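Local coordinates for protein homoprotocatechuate 2,3-dioxygenase (Brevibacterium fuscum, PDB 4Z6M) that probably opens the aromatic ring of homoprotocatechuate next to its hydroxyl groups, using molecular oxygen activated at an iron(II) ion, at residues L39-V43 with L53-E57; D47-Y52 with F108-I112. The protein carries 1 engineered substitution. One frame throughout, in Å; residues are numbered along the deposited sequence.

Interaction 1: L39-V43 with L53-E57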
loop_
_atom_site.group_PDB
_atom_site.type_symbol
_atom_site.label_atom_id
_atom_site.label_comp_id
_atom_site.label_asym_id
_atom_site.label_seq_id
_atom_site.Cartn_x
_atom_site.Cartn_y
_atom_site.Cartn_z
ATOM N N LEU A 39 19.981 -1.699 -3.669
ATOM C CA LEU A 39 18.968 -2.619 -3.138
ATOM C C LEU A 39 18.810 -2.604 -1.624
ATOM O O LEU A 39 17.832 -3.129 -1.114
ATOM C CB LEU A 39 19.199 -4.040 -3.634
ATOM C CG LEU A 39 19.036 -4.226 -5.151
ATOM C CD1 LEU A 39 19.226 -5.713 -5.421
ATOM C CD2 LEU A 39 17.679 -3.744 -5.652
ATOM N N GLY A 40 19.783 -2.067 -0.893
ATOM C CA GLY A 40 19.617 -1.896 0.544
ATOM C C GLY A 40 19.831 -3.144 1.392
ATOM O O GLY A 40 19.450 -3.162 2.572
ATOM N N LEU A 41 20.453 -4.188 0.851
ATOM C CA LEU A 41 20.754 -5.348 1.682
ATOM C C LEU A 41 21.754 -4.959 2.781
ATOM O O LEU A 41 22.485 -3.976 2.647
ATOM C CB LEU A 41 21.306 -6.498 0.839
ATOM C CG LEU A 41 20.231 -7.244 0.024
ATOM C CD1 LEU A 41 20.891 -8.084 -1.055
ATOM C CD2 LEU A 41 19.323 -8.117 0.886
ATOM N N HIS A 42 21.732 -5.719 3.869
ATOM C CA HIS A 42 22.480 -5.383 5.076
ATOM C C HIS A 42 23.780 -6.159 5.154
ATOM O O HIS A 42 23.780 -7.371 4.971
ATOM C CB HIS A 42 21.593 -5.678 6.292
ATOM C CG HIS A 42 20.350 -4.874 6.252
ATOM N ND1 HIS A 42 20.330 -3.558 6.653
ATOM C CD2 HIS A 42 19.139 -5.121 5.688
ATOM C CE1 HIS A 42 19.130 -3.052 6.420
ATOM N NE2 HIS A 42 18.395 -3.978 5.826
ATOM N N VAL A 43 24.875 -5.466 5.452
ATOM C CA VAL A 43 26.201 -6.092 5.491
ATOM C C VAL A 43 26.408 -6.789 6.831
ATOM O O VAL A 43 26.384 -6.163 7.894
ATOM C CB VAL A 43 27.324 -5.071 5.227
ATOM C CG1 VAL A 43 28.681 -5.760 5.261
ATOM C CG2 VAL A 43 27.131 -4.388 3.882
ATOM N N LEU A 53 25.885 -10.528 2.941
ATOM C CA LEU A 53 24.690 -9.706 2.994
ATOM C C LEU A 53 23.502 -10.502 3.513
ATOM O O LEU A 53 23.384 -11.699 3.238
ATOM C CB LEU A 53 24.332 -9.204 1.598
ATOM C CG LEU A 53 25.396 -8.325 0.936
ATOM C CD1 LEU A 53 25.097 -8.158 -0.545
ATOM C CD2 LEU A 53 25.497 -6.988 1.649
ATOM N N ARG A 54 22.602 -9.810 4.223
ATOM C CA ARG A 54 21.383 -10.417 4.703
ATOM C C ARG A 54 20.192 -9.502 4.503
ATOM O O ARG A 54 20.304 -8.280 4.416
ATOM C CB ARG A 54 21.492 -10.862 6.161
ATOM C CG ARG A 54 21.490 -9.751 7.183
ATOM C CD ARG A 54 21.592 -10.326 8.561
ATOM N NE ARG A 54 21.466 -9.354 9.654
ATOM C CZ ARG A 54 22.492 -8.712 10.209
ATOM N NH1 ARG A 54 23.730 -8.798 9.704
ATOM N NH2 ARG A 54 22.280 -7.973 11.278
ATOM N N SER A 55 19.038 -10.158 4.446
ATOM C CA SER A 55 17.760 -9.467 4.351
ATOM C C SER A 55 17.310 -8.928 5.712
ATOM O O SER A 55 17.858 -9.284 6.755
ATOM C CB SER A 55 16.731 -10.412 3.744
ATOM O OG SER A 55 16.484 -11.497 4.580
ATOM N N PHE A 56 16.258 -8.108 5.679
ATOM C CA PHE A 56 15.778 -7.381 6.871
ATOM C C PHE A 56 15.384 -8.314 8.003
ATOM O O PHE A 56 15.566 -7.977 9.161
ATOM C CB PHE A 56 14.576 -6.529 6.469
ATOM C CG PHE A 56 14.178 -5.451 7.449
ATOM C CD1 PHE A 56 15.062 -4.428 7.784
ATOM C CD2 PHE A 56 12.891 -5.415 7.979
ATOM C CE1 PHE A 56 14.672 -3.422 8.646
ATOM C CE2 PHE A 56 12.506 -4.383 8.817
ATOM C CZ PHE A 56 13.394 -3.402 9.139
ATOM N N GLU A 57 14.761 -9.454 7.686
ATOM C CA GLU A 57 14.207 -10.322 8.729
ATOM C C GLU A 57 15.068 -11.542 9.066
ATOM O O GLU A 57 14.661 -12.394 9.850
ATOM C CB GLU A 57 12.781 -10.764 8.355
ATOM C CG GLU A 57 11.822 -9.611 8.254
ATOM C CD GLU A 57 10.376 -10.034 8.019
ATOM O OE1 GLU A 57 10.165 -11.196 7.603
ATOM O OE2 GLU A 57 9.498 -9.156 8.244
#
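His-42 and Arg-54 face each other as a hydrogen-bonded pair of an antiparallel hairpin. Two backbone bonds close the pair. His-42 N gives its hydrogen to Arg-54 O at 3.0 Å, and Arg-54 N returns one to His-42 O at 2.8 Å. Both donors lie in the plane of the carbonyl they meet. His-42 O also takes a CA-H...O contact from Leu-53 CA at 3.2 Å.

Apolar contacts gather round the next pair, Val-43 with Leu-53, which is non-hydrogen-bonded. Val-43 CG2 meets Leu-53 CD2 at 3.8 Å. Val-43 CG1 is anti to the backbone N (chi1 -179°), which puts CG2 beside that N and near Leu-53. On the other side of His-42 in the chain, Leu-41 CB lies 4.1 Å from Leu-53 CB. The CD2 methyl of Leu-41 rests instead against a carbonyl, Arg-54 O, at 3.7 Å.

The imidazole and guanidinium side chains share the other face of the hairpin. The imidazole has Arg-54 O at its edge, in plane, and Gly-40 O over one face, toward the rim. His-42 NE2 comes to the edge of the Phe-56 ring, 3.9 Å from Phe-56 CD1. That nitrogen is hydrogen-bonded to Glu-149, which would help to hold the ring's rotation. The Arg-54 chain runs extended from CG to NE, with CG wedged between backbone N and carbonyl carbon (chi1 73°). Its guanidinium binds Glu-136 O through NH2 and Ser-44 OG through NH1.

The hairpin joins strands 42-46 and 50-54 at one side of a mixed sheet of the glyoxalase/dioxygenase type. Gly-40, with positive phi, follows helix 28-38, and Leu-41 leads on into strand 42-46. Leu-53 packs on Tyr-35 and Val-36 of that helix and on Leu-64 and Leu-66 of strand 64-68.

Interaction 2: D47-Y52 with F108-I112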
loop_
_atom_site.group_PDB
_atom_site.type_symbol
_atom_site.label_atom_id
_atom_site.label_comp_id
_atom_site.label_asym_id
_atom_site.label_seq_id
_atom_site.Cartn_x
_atom_site.Cartn_y
_atom_site.Cartn_z
ATOM N N ASP A 47 35.203 -7.779 3.459
ATOM C CA ASP A 47 36.626 -7.507 3.326
ATOM C C ASP A 47 36.932 -7.194 1.860
ATOM O O ASP A 47 36.038 -6.792 1.103
ATOM C CB ASP A 47 37.453 -8.642 3.965
ATOM C CG ASP A 47 37.258 -10.004 3.296
ATOM O OD1 ASP A 47 36.862 -10.062 2.109
ATOM O OD2 ASP A 47 37.498 -11.046 3.973
ATOM N N GLU A 48 38.195 -7.333 1.458
ATOM C CA GLU A 48 38.575 -6.980 0.110
ATOM C C GLU A 48 38.154 -8.003 -0.942
ATOM O O GLU A 48 38.242 -7.727 -2.144
ATOM C CB GLU A 48 40.097 -6.776 0.044
ATOM C CG GLU A 48 40.634 -5.720 1.006
ATOM C CD GLU A 48 40.223 -4.304 0.642
ATOM O OE1 GLU A 48 39.687 -4.083 -0.472
ATOM O OE2 GLU A 48 40.470 -3.384 1.467
ATOM N N ASN A 49 37.803 -9.201 -0.490
ATOM C CA ASN A 49 37.455 -10.309 -1.379
ATOM C C ASN A 49 35.986 -10.731 -1.369
ATOM O O ASN A 49 35.524 -11.339 -2.336
ATOM C CB ASN A 49 38.297 -11.516 -0.996
ATOM C CG ASN A 49 39.745 -11.311 -1.351
ATOM O OD1 ASN A 49 40.064 -11.118 -2.510
ATOM N ND2 ASN A 49 40.606 -11.293 -0.372
ATOM N N GLN A 50 35.266 -10.429 -0.279
ATOM C CA GLN A 50 33.895 -10.916 -0.120
ATOM C C GLN A 50 33.034 -9.904 0.606
ATOM O O GLN A 50 33.506 -9.152 1.450
ATOM C CB GLN A 50 33.854 -12.210 0.696
ATOM C CG GLN A 50 34.547 -13.400 0.054
ATOM C CD GLN A 50 34.382 -14.658 0.889
ATOM O OE1 GLN A 50 34.739 -14.693 2.064
ATOM N NE2 GLN A 50 33.818 -15.688 0.294
ATOM N N ILE A 51 31.756 -9.918 0.270
ATOM C CA ILE A 51 30.733 -9.187 1.001
ATOM C C ILE A 51 29.628 -10.141 1.362
ATOM O O ILE A 51 29.120 -10.866 0.507
ATOM C CB ILE A 51 30.162 -8.020 0.168
ATOM C CG1 ILE A 51 31.309 -7.086 -0.265
ATOM C CG2 ILE A 51 29.093 -7.277 0.953
ATOM C CD1 ILE A 51 30.911 -6.083 -1.306
ATOM N N TYR A 52 29.274 -10.147 2.630
ATOM C CA TYR A 52 28.254 -11.040 3.176
ATOM C C TYR A 52 27.042 -10.178 3.507
ATOM O O TYR A 52 27.163 -9.221 4.263
ATOM C CB TYR A 52 28.736 -11.709 4.458
ATOM C CG TYR A 52 29.825 -12.735 4.243
ATOM C CD1 TYR A 52 31.137 -12.352 3.957
ATOM C CD2 TYR A 52 29.552 -14.088 4.369
ATOM C CE1 TYR A 52 32.138 -13.304 3.755
ATOM C CE2 TYR A 52 30.539 -15.046 4.177
ATOM C CZ TYR A 52 31.830 -14.648 3.870
ATOM O OH TYR A 52 32.792 -15.621 3.650
ATOM N N PHE A 108 32.618 -23.410 4.320
ATOM C CA PHE A 108 33.262 -22.867 3.110
ATOM C C PHE A 108 33.291 -21.356 3.064
ATOM O O PHE A 108 34.060 -20.776 2.299
ATOM C CB PHE A 108 32.508 -23.339 1.849
ATOM C CG PHE A 108 32.632 -24.820 1.557
ATOM C CD1 PHE A 108 31.840 -25.736 2.226
ATOM C CD2 PHE A 108 33.568 -25.291 0.634
ATOM C CE1 PHE A 108 31.928 -27.085 1.964
ATOM C CE2 PHE A 108 33.652 -26.650 0.365
ATOM C CZ PHE A 108 32.847 -27.549 1.038
ATOM N N VAL A 109 32.370 -20.724 3.802
ATOM C CA VAL A 109 32.268 -19.272 3.878
ATOM C C VAL A 109 32.097 -18.902 5.345
ATOM O O VAL A 109 31.663 -19.724 6.155
ATOM C CB VAL A 109 31.080 -18.721 3.035
ATOM C CG1 VAL A 109 31.207 -19.101 1.574
ATOM C CG2 VAL A 109 29.749 -19.202 3.576
ATOM N N LYS A 110 32.427 -17.663 5.682
ATOM C CA LYS A 110 32.277 -17.182 7.054
ATOM C C LYS A 110 30.819 -17.295 7.511
ATOM O O LYS A 110 29.884 -17.095 6.719
ATOM C CB LYS A 110 32.744 -15.739 7.147
ATOM C CG LYS A 110 34.238 -15.594 7.037
ATOM C CD LYS A 110 34.661 -14.140 7.183
ATOM C CE LYS A 110 36.177 -13.982 7.205
ATOM N NZ LYS A 110 36.858 -14.670 6.066
ATOM N N GLY A 111 30.623 -17.634 8.786
ATOM C CA GLY A 111 29.288 -17.648 9.373
ATOM C C GLY A 111 28.501 -18.909 9.111
ATOM O O GLY A 111 27.355 -19.003 9.538
ATOM N N ILE A 112 29.116 -19.879 8.413
ATOM C CA ILE A 112 28.594 -21.224 8.289
ATOM C C ILE A 112 29.586 -22.204 8.884
ATOM O O ILE A 112 30.794 -22.065 8.674
ATOM C CB ILE A 112 28.335 -21.586 6.816
ATOM C CG1 ILE A 112 27.464 -20.525 6.139
ATOM C CG2 ILE A 112 27.720 -22.977 6.730
ATOM C CD1 ILE A 112 26.007 -20.571 6.546
HETATM O O HOH W 1 35.861 -13.117 3.957
HETATM O O HOH W 2 34.825 -18.172 1.514
#
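Tyr-52 reaches across to Lys-110 with its phenol end, and the two side chains run at about a right angle. Lys-110 N donates to Tyr-52 OH at 2.9 Å, with an N-H...O angle of 158°. Lys-110 CB lies 3.6 Å from Tyr-52 CZ. Val-109 comes to the edge of the same ring, its CB 3.9 Å from Tyr-52 CE2. The Tyr-52 OH group donates a hydrogen bond to Gln-50 OE1 at 2.7 Å, from above the carbonyl plane of that amide. One bond received and one given fix the phenol oxygen.

The Lys-110 chain bends only at its end (chi4 51°), where NZ meets a water. This water donates to both Asp-47 OD2 and Gln-50 OE1. Lys-110 NZ and Asp-47 OD2 stand 4.2 Å apart, beyond a salt bridge, and the water joins them. A second water links Gln-50 NE2 to Phe-108 O, and NE2 also bonds to Thr-67. The other carboxylate oxygen, Asp-47 OD1, accepts from Gln-50 N and Asn-49 N. The former meets it nearly along its C-O axis, the latter from above the carboxylate plane.

The Asp-47 bonds form an Asx turn and an Asx motif in the connection of a beta hairpin. Opposite lies a type II beta turn, Val-109 to Ile-112, with Gly-111 at its third position.

In the fold
Both interactions use strand 50-54, and their centres are about 15 Å apart. Interaction 1 is a buried contact between adjacent strands of one hairpin, held by paired backbone bonds and apolar packing. Interaction 2 is only partly buried. It ties the turn end of that hairpin to the loop between strands 101-104 and 115-119, far along the sheet order. There, side chains and two waters do most of the bridging, and only one direct hydrogen bond crosses. The two meet where Val-43 CG1 packs 3.9 Å from Tyr-52 O. Both belong to the N-terminal glyoxalase-like part of the chain, and the iron ligands His-155, His-214 and Glu-267 come from later in the sequence.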